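Local atomic coordinates of coenzyme A transferase (PDB entry 3S8D), a protein that probably transfers coenzyme A from an acyl-CoA to a carboxylic acid such as acetate, as a member of the acetyl-CoA hydrolase/transferase family. Residues C347-M352 with P401-R406; L339-T344 with L431-L436. One frame throughout, in Å; residues are numbered along the deposited sequence.

Contact 1 of 2, residues C347-M352 with P401-R406; sequences CNSEHM and PVTTPR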
ATOM      1  N   CYS A 347     -11.642  -6.523   2.629  1.00 38.64           N
ATOM      2  CA  CYS A 347     -12.895  -5.822   2.376  1.00 41.22           C
ATOM      3  C   CYS A 347     -13.083  -5.516   0.894  1.00 46.14           C
ATOM      4  O   CYS A 347     -12.115  -5.324   0.161  1.00 48.86           O
ATOM      5  CB  CYS A 347     -12.958  -4.525   3.186  1.00 40.73           C
ATOM      6  SG  CYS A 347     -12.671  -4.723   4.962  1.00 46.50           S
ATOM      7  N   ASN A 348     -14.340  -5.470   0.463  1.00 45.11           N
ATOM      8  CA  ASN A 348     -14.670  -5.179  -0.927  1.00 46.84           C
ATOM      9  C   ASN A 348     -15.745  -4.105  -1.032  1.00 50.14           C
ATOM     10  O   ASN A 348     -16.847  -4.266  -0.510  1.00 51.34           O
ATOM     11  CB  ASN A 348     -15.122  -6.450  -1.648  1.00 50.81           C
ATOM     12  CG  ASN A 348     -15.463  -6.202  -3.104  1.00 55.76           C
ATOM     13  OD1 ASN A 348     -14.655  -5.665  -3.860  1.00 52.54           O
ATOM     14  ND2 ASN A 348     -16.667  -6.593  -3.504  1.00 55.29           N
ATOM     15  N   SER A 349     -15.419  -3.008  -1.706  1.00 50.04           N
ATOM     16  CA  SER A 349     -16.358  -1.904  -1.867  1.00 49.87           C
ATOM     17  C   SER A 349     -16.824  -1.750  -3.312  1.00 56.73           C
ATOM     18  O   SER A 349     -17.357  -0.708  -3.693  1.00 59.27           O
ATOM     19  CB  SER A 349     -15.729  -0.597  -1.379  1.00 48.21           C
ATOM     20  OG  SER A 349     -14.463  -0.387  -1.979  1.00 49.66           O
ATOM     21  N   GLU A 350     -16.623  -2.792  -4.111  1.00 55.76           N
ATOM     22  CA  GLU A 350     -17.027  -2.768  -5.513  1.00 59.76           C
ATOM     23  C   GLU A 350     -18.383  -3.437  -5.708  1.00 63.76           C
ATOM     24  O   GLU A 350     -18.633  -4.519  -5.178  1.00 61.84           O
ATOM     25  CB  GLU A 350     -15.977  -3.453  -6.387  1.00 20.00           C
ATOM     26  CG  GLU A 350     -14.562  -2.939  -6.186  1.00 20.00           C
ATOM     27  CD  GLU A 350     -13.528  -3.795  -6.891  1.00 20.00           C
ATOM     28  OE1 GLU A 350     -12.470  -3.256  -7.276  1.00 20.00           O
ATOM     29  OE2 GLU A 350     -13.773  -5.008  -7.061  1.00 20.00           O
ATOM     30  N   HIS A 351     -19.254  -2.788  -6.474  1.00 68.70           N
ATOM     31  CA  HIS A 351     -20.583  -3.324  -6.742  1.00 68.60           C
ATOM     32  C   HIS A 351     -20.494  -4.642  -7.503  1.00 73.84           C
ATOM     33  O   HIS A 351     -21.138  -5.626  -7.138  1.00 73.80           O
ATOM     34  CB  HIS A 351     -21.419  -2.315  -7.532  1.00 20.00           C
ATOM     35  CG  HIS A 351     -22.321  -1.479  -6.681  1.00 20.00           C
ATOM     36  ND1 HIS A 351     -23.388  -0.774  -7.195  1.00 20.00           N
ATOM     37  CD2 HIS A 351     -22.318  -1.235  -5.349  1.00 20.00           C
ATOM     38  CE1 HIS A 351     -24.002  -0.132  -6.217  1.00 20.00           C
ATOM     39  NE2 HIS A 351     -23.373  -0.395  -5.087  1.00 20.00           N
HETATM   40  N   MSE A 352     -19.690  -4.655  -8.561  1.00 73.24           N
HETATM   41  CA  MSE A 352     -19.508  -5.852  -9.374  1.00 73.55           C
HETATM   42  C   MSE A 352     -18.132  -5.868 -10.030  1.00 74.59           C
HETATM   43  O   MSE A 352     -18.010  -5.709 -11.244  1.00 74.65           O
HETATM   44  CB  MSE A 352     -20.602  -5.947 -10.440  1.00 20.00           C
HETATM   45  CG  MSE A 352     -20.249  -6.843 -11.616  1.00 20.00           C
HETATM   46 SE   MSE A 352     -21.325  -6.575 -13.041  1.00 20.00          SE
HETATM   47  CE  MSE A 352     -22.921  -6.983 -12.339  1.00 20.00           C
ATOM     48  N   PRO A 401     -10.501 -10.012  -6.324  1.00 68.63           N
ATOM     49  CA  PRO A 401      -9.506  -9.038  -5.846  1.00 66.25           C
ATOM     50  C   PRO A 401     -10.095  -8.003  -4.880  1.00 61.19           C
ATOM     51  O   PRO A 401     -11.023  -7.272  -5.229  1.00 56.16           O
ATOM     52  CB  PRO A 401      -9.050  -8.369  -7.133  1.00 69.06           C
ATOM     53  CG  PRO A 401     -10.291  -8.380  -7.995  1.00 72.58           C
ATOM     54  CD  PRO A 401     -11.107  -9.602  -7.614  1.00 68.55           C
ATOM     55  N   VAL A 402      -9.526  -7.928  -3.684  1.00 58.51           N
ATOM     56  CA  VAL A 402     -10.093  -7.080  -2.643  1.00 57.37           C
ATOM     57  C   VAL A 402      -9.683  -5.604  -2.789  1.00 50.19           C
ATOM     58  O   VAL A 402      -8.697  -5.285  -3.457  1.00 51.00           O
ATOM     59  CB  VAL A 402      -9.760  -7.627  -1.234  1.00 51.93           C
ATOM     60  CG1 VAL A 402      -9.868  -9.147  -1.246  1.00 53.26           C
ATOM     61  CG2 VAL A 402      -8.353  -7.206  -0.805  1.00 47.09           C
ATOM     62  N   THR A 403     -10.454  -4.711  -2.181  1.00 48.63           N
ATOM     63  CA  THR A 403     -10.160  -3.288  -2.275  1.00 46.78           C
ATOM     64  C   THR A 403      -9.282  -2.843  -1.103  1.00 45.19           C
ATOM     65  O   THR A 403      -8.336  -2.071  -1.291  1.00 48.11           O
ATOM     66  CB  THR A 403     -11.447  -2.458  -2.374  1.00 50.81           C
ATOM     67  OG1 THR A 403     -12.326  -2.819  -1.302  1.00 51.45           O
ATOM     68  CG2 THR A 403     -12.153  -2.732  -3.715  1.00 48.30           C
ATOM     69  N   THR A 404      -9.577  -3.345   0.096  1.00 42.41           N
ATOM     70  CA  THR A 404      -8.620  -3.226   1.201  1.00 40.17           C
ATOM     71  C   THR A 404      -8.130  -4.585   1.702  1.00 37.83           C
ATOM     72  O   THR A 404      -8.904  -5.375   2.253  1.00 35.68           O
ATOM     73  CB  THR A 404      -9.137  -2.366   2.373  1.00 40.90           C
ATOM     74  OG1 THR A 404      -9.399  -1.028   1.907  1.00 39.17           O
ATOM     75  CG2 THR A 404      -8.131  -2.327   3.508  1.00 41.02           C
ATOM     76  N   PRO A 405      -6.831  -4.863   1.493  1.00 37.30           N
ATOM     77  CA  PRO A 405      -6.223  -6.154   1.841  1.00 38.77           C
ATOM     78  C   PRO A 405      -6.311  -6.426   3.347  1.00 35.73           C
ATOM     79  O   PRO A 405      -6.541  -5.485   4.134  1.00 30.75           O
ATOM     80  CB  PRO A 405      -4.747  -5.984   1.429  1.00 37.95           C
ATOM     81  CG  PRO A 405      -4.713  -4.787   0.544  1.00 39.50           C
ATOM     82  CD  PRO A 405      -5.841  -3.903   0.980  1.00 35.40           C
ATOM     83  N   ARG A 406      -6.124  -7.685   3.744  1.00 31.80           N
ATOM     84  CA  ARG A 406      -6.287  -8.047   5.143  1.00 32.93           C
ATOM     85  C   ARG A 406      -5.181  -7.476   6.032  1.00 32.72           C
ATOM     86  O   ARG A 406      -5.418  -7.209   7.208  1.00 34.51           O
ATOM     87  CB  ARG A 406      -6.410  -9.559   5.327  1.00 35.12           C
ATOM     88  CG  ARG A 406      -5.153 -10.352   4.975  1.00 37.19           C
ATOM     89  CD  ARG A 406      -5.327 -11.838   5.294  1.00 39.08           C
ATOM     90  NE  ARG A 406      -4.337 -12.643   4.590  1.00 42.00           N
ATOM     91  CZ  ARG A 406      -4.296 -13.976   4.591  1.00 49.41           C
ATOM     92  NH1 ARG A 406      -5.194 -14.684   5.272  1.00 46.95           N
ATOM     93  NH2 ARG A 406      -3.344 -14.609   3.909  1.00 57.73           N
TER

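Contact 2 of 2, residues L339-T344 with L431-L436; sequences LQIDLT and LRIIEL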
ATOM      1  N   LEU A 339     -18.867  -2.913   0.722  1.00 46.58           N
ATOM      2  CA  LEU A 339     -19.981  -3.837   0.504  1.00 49.70           C
ATOM      3  C   LEU A 339     -19.798  -5.142   1.301  1.00 49.38           C
ATOM      4  O   LEU A 339     -20.639  -5.500   2.132  1.00 48.83           O
ATOM      5  CB  LEU A 339     -20.141  -4.158  -0.989  1.00 52.39           C
ATOM      6  CG  LEU A 339     -20.904  -3.196  -1.903  1.00 56.31           C
ATOM      7  CD1 LEU A 339     -20.106  -1.933  -2.194  1.00 52.89           C
ATOM      8  CD2 LEU A 339     -21.278  -3.918  -3.207  1.00 58.72           C
ATOM      9  N   GLN A 340     -18.694  -5.847   1.047  1.00 49.19           N
ATOM     10  CA  GLN A 340     -18.415  -7.101   1.737  1.00 47.18           C
ATOM     11  C   GLN A 340     -17.147  -7.057   2.584  1.00 45.21           C
ATOM     12  O   GLN A 340     -16.159  -6.414   2.218  1.00 43.58           O
ATOM     13  CB  GLN A 340     -18.261  -8.229   0.731  1.00 46.81           C
ATOM     14  CG  GLN A 340     -19.187  -8.141  -0.453  1.00 51.34           C
ATOM     15  CD  GLN A 340     -18.967  -9.289  -1.408  1.00 52.57           C
ATOM     16  OE1 GLN A 340     -17.888  -9.423  -2.001  1.00 56.06           O
ATOM     17  NE2 GLN A 340     -19.978 -10.144  -1.548  1.00 49.54           N
ATOM     18  N   ILE A 341     -17.192  -7.772   3.707  1.00 44.70           N
ATOM     19  CA  ILE A 341     -16.002  -8.122   4.476  1.00 43.89           C
ATOM     20  C   ILE A 341     -15.899  -9.646   4.516  1.00 42.54           C
ATOM     21  O   ILE A 341     -16.912 -10.328   4.723  1.00 43.85           O
ATOM     22  CB  ILE A 341     -16.093  -7.589   5.913  1.00 41.74           C
ATOM     23  CG1 ILE A 341     -16.088  -6.059   5.897  1.00 40.06           C
ATOM     24  CG2 ILE A 341     -14.954  -8.148   6.774  1.00 36.62           C
ATOM     25  CD1 ILE A 341     -16.456  -5.444   7.221  1.00 39.57           C
ATOM     26  N   ASP A 342     -14.707 -10.198   4.292  1.00 40.67           N
ATOM     27  CA  ASP A 342     -14.564 -11.647   4.438  1.00 42.02           C
ATOM     28  C   ASP A 342     -13.924 -12.016   5.771  1.00 37.61           C
ATOM     29  O   ASP A 342     -13.636 -11.160   6.590  1.00 36.89           O
ATOM     30  CB  ASP A 342     -13.837 -12.297   3.252  1.00 45.52           C
ATOM     31  CG  ASP A 342     -12.334 -12.026   3.243  1.00 45.87           C
ATOM     32  OD1 ASP A 342     -11.774 -11.624   4.288  1.00 42.55           O
ATOM     33  OD2 ASP A 342     -11.707 -12.238   2.180  1.00 50.63           O
ATOM     34  N   LEU A 343     -13.718 -13.302   5.994  1.00 42.28           N
ATOM     35  CA  LEU A 343     -13.261 -13.755   7.300  1.00 41.53           C
ATOM     36  C   LEU A 343     -11.768 -13.562   7.539  1.00 38.80           C
ATOM     37  O   LEU A 343     -11.252 -13.996   8.589  1.00 36.90           O
ATOM     38  CB  LEU A 343     -13.663 -15.215   7.507  1.00 45.21           C
ATOM     39  CG  LEU A 343     -15.174 -15.488   7.491  1.00 45.82           C
ATOM     40  CD1 LEU A 343     -15.471 -16.981   7.411  1.00 48.92           C
ATOM     41  CD2 LEU A 343     -15.826 -14.888   8.718  1.00 40.59           C
ATOM     42  N   THR A 344     -11.087 -12.902   6.590  1.00 41.29           N
ATOM     43  CA  THR A 344      -9.623 -12.725   6.695  1.00 42.32           C
ATOM     44  C   THR A 344      -9.003 -11.426   7.277  1.00 39.90           C
ATOM     45  O   THR A 344      -7.798 -11.396   7.529  1.00 46.65           O
ATOM     46  CB  THR A 344      -8.875 -13.062   5.373  1.00 43.42           C
ATOM     47  OG1 THR A 344      -9.492 -12.368   4.282  1.00 45.30           O
ATOM     48  CG2 THR A 344      -8.895 -14.567   5.105  1.00 46.25           C
ATOM     49  N   LEU A 431     -12.959 -15.676  13.940  1.00 34.45           N
ATOM     50  CA  LEU A 431     -13.901 -15.724  15.055  1.00 38.35           C
ATOM     51  C   LEU A 431     -14.573 -14.364  15.343  1.00 39.81           C
ATOM     52  O   LEU A 431     -15.812 -14.295  15.433  1.00 38.92           O
ATOM     53  CB  LEU A 431     -13.248 -16.289  16.326  1.00 37.80           C
ATOM     54  CG  LEU A 431     -12.748 -17.740  16.352  1.00 41.08           C
ATOM     55  CD1 LEU A 431     -12.222 -18.113  17.746  1.00 45.83           C
ATOM     56  CD2 LEU A 431     -13.810 -18.742  15.906  1.00 38.81           C
ATOM     57  N   ARG A 432     -13.775 -13.294  15.479  1.00 38.55           N
ATOM     58  CA  ARG A 432     -14.320 -11.969  15.814  1.00 34.42           C
ATOM     59  C   ARG A 432     -15.179 -11.416  14.685  1.00 36.65           C
ATOM     60  O   ARG A 432     -16.148 -10.697  14.944  1.00 34.36           O
ATOM     61  CB  ARG A 432     -13.210 -10.977  16.118  1.00 37.16           C
ATOM     62  CG  ARG A 432     -12.171 -11.474  17.108  1.00 38.94           C
ATOM     63  CD  ARG A 432     -12.684 -11.494  18.536  1.00 43.58           C
ATOM     64  NE  ARG A 432     -12.002 -12.537  19.299  1.00 49.80           N
ATOM     65  CZ  ARG A 432     -12.462 -13.780  19.432  1.00 49.92           C
ATOM     66  NH1 ARG A 432     -13.616 -14.126  18.862  1.00 45.52           N
ATOM     67  NH2 ARG A 432     -11.778 -14.678  20.139  1.00 54.59           N
ATOM     68  N   ILE A 433     -14.818 -11.747  13.438  1.00 34.27           N
ATOM     69  CA  ILE A 433     -15.580 -11.334  12.259  1.00 34.60           C
ATOM     70  C   ILE A 433     -16.933 -12.060  12.155  1.00 37.88           C
ATOM     71  O   ILE A 433     -17.915 -11.513  11.652  1.00 39.20           O
ATOM     72  CB  ILE A 433     -14.781 -11.567  10.968  1.00 33.66           C
ATOM     73  CG1 ILE A 433     -13.581 -10.613  10.906  1.00 36.96           C
ATOM     74  CG2 ILE A 433     -15.664 -11.390   9.740  1.00 34.22           C
ATOM     75  CD1 ILE A 433     -12.720 -10.789   9.665  1.00 30.13           C
ATOM     76  N   ILE A 434     -16.986 -13.295  12.626  1.00 35.57           N
ATOM     77  CA  ILE A 434     -18.258 -14.006  12.640  1.00 38.70           C
ATOM     78  C   ILE A 434     -19.209 -13.360  13.663  1.00 39.45           C
ATOM     79  O   ILE A 434     -20.365 -13.055  13.346  1.00 37.44           O
ATOM     80  CB  ILE A 434     -18.049 -15.530  12.850  1.00 43.84           C
ATOM     81  CG1 ILE A 434     -17.505 -16.156  11.552  1.00 42.34           C
ATOM     82  CG2 ILE A 434     -19.352 -16.235  13.280  1.00 43.27           C
ATOM     83  CD1 ILE A 434     -16.765 -17.488  11.751  1.00 39.31           C
ATOM     84  N   GLU A 435     -18.702 -13.122  14.873  1.00 40.04           N
ATOM     85  CA  GLU A 435     -19.451 -12.393  15.897  1.00 43.56           C
ATOM     86  C   GLU A 435     -20.063 -11.071  15.397  1.00 41.04           C
ATOM     87  O   GLU A 435     -21.024 -10.568  15.987  1.00 41.46           O
ATOM     88  CB  GLU A 435     -18.556 -12.120  17.113  1.00 43.62           C
ATOM     89  CG  GLU A 435     -18.008 -13.370  17.793  1.00 40.86           C
ATOM     90  CD  GLU A 435     -16.729 -13.092  18.594  1.00 47.62           C
ATOM     91  OE1 GLU A 435     -16.695 -12.118  19.383  1.00 45.68           O
ATOM     92  OE2 GLU A 435     -15.745 -13.852  18.426  1.00 52.48           O
ATOM     93  N   LEU A 436     -19.503 -10.500  14.329  1.00 39.94           N
ATOM     94  CA  LEU A 436     -20.026  -9.247  13.783  1.00 38.89           C
ATOM     95  C   LEU A 436     -21.012  -9.509  12.647  1.00 40.06           C
ATOM     96  O   LEU A 436     -21.646  -8.583  12.117  1.00 39.23           O
ATOM     97  CB  LEU A 436     -18.896  -8.335  13.298  1.00 37.52           C
ATOM     98  CG  LEU A 436     -17.969  -7.720  14.349  1.00 42.13           C
ATOM     99  CD1 LEU A 436     -17.084  -6.644  13.712  1.00 35.47           C
ATOM    100  CD2 LEU A 436     -18.750  -7.142  15.529  1.00 41.80           C
TER

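Contact 1 of 2, residues C347-M352 with P401-R406
C347 meets T403 and T404 in a classic beta bulge: two residues of the loop after strand 391-392 face one residue of the short strand 347-348. C347 N donates to T404 O at 3.0 Å. Three donors converge on C347 O. T404 N lies 3.2 Å from C347 O, and T403 N lies 2.9 Å from the same C347 O. The third is T403 OG1, also 2.9 Å from C347 O. It sits above the carbonyl plane, with a C=O...donor angle of 112°, and so uses no lone pair direction. N348 crosses T403 at about a right angle, with OD1 nearest the T403 methyl. Its amide also makes weak bonds to the backbone N and O of E350, and another to Q340 OE1, which together limit its rotation. S349 N donates to T403 OG1 at 3.1 Å, though the bond is bent. S349 OG adds a weak bond to the same oxygen. The T403 hydroxyl therefore works as donor and acceptor, tying the bulge to the turn that leads off the strand. The T403 chi1 of 52° sets OG1 between its own backbone N and carbonyl carbon, facing strand 347-348. E350 binds coenzyme A, so the bulge lies beside the CoA site. The extended E350 side chain slides past T403 in the opposite direction. Its CG lies 3.5 Å from T403 CG2, and its carboxylate oxygen OE1 stays 3.6 Å from the same methyl carbon, T403 CG2.

Contact 2 of 2, residues L339-T344 with L431-L436
D342 OD1 is gripped by the residues that follow it, while the backbone O of D342 lies against I433. T344 N donates to D342 OD1 at 2.7 Å, from above the carboxylate plane, and closes an Asx turn. A weak bond from A346 N adds to this grip. T344 OG1 also lies near D342 OD1, but the modelled distance is too short to be trusted. D342 OD2 is held separately by I398 N. The turn leaves strand 340-341 and presents its backbone to helix 426-434. I433 is the main helix residue here. Its chi1 of -68° and chi2 of 179° carry CD1 outward in an extended chain. I433 CD1 comes within 3.2 Å of D342 O, a tight approach, and lies 3.6 Å from L343 C. The L343 branch CD2 fits against two neighbouring helix side chains. L343 CD2 is 3.6 Å from I433 CG2 and 3.5 Å from I434 CG1, and the L343 side chain lies at a slant to both. I341 adds a looser touch between its CG2 and that of I433. Both isoleucines also lie on I412 of strand 411-414, and I434 packs on helix 439-452. The contact thus joins the turn to the helical layer beside the mixed sheet of the C-terminal domain. No hydrogen bond links these two segments, so apolar packing holds them together, while the bonds of D342 OD1 shape the turn and OD2 ties it to the backbone at I398.

Contact 1 is only partly buried and reaches the CoA-binding surface at E350. Contact 2 is fully buried, although it lies farther from the centre of the chain. L339, at the start of segment 339-344, also binds coenzyme A, but takes no part in the packing against helix 426-434. The first is mostly polar and backbone-driven. The second is apolar across its interface. Their centres are about 13 Å apart. Strands 340-341 and 347-348 are neighbours in a two-stranded antiparallel sheet, where N348 N probably bonds to Q340 O at 2.7 Å. Along the chain, contact 1 is nested within the loop that contact 2 closes. R429 of helix 426-434 connects them further: it bonds to T344 O and, weakly, to R406 O.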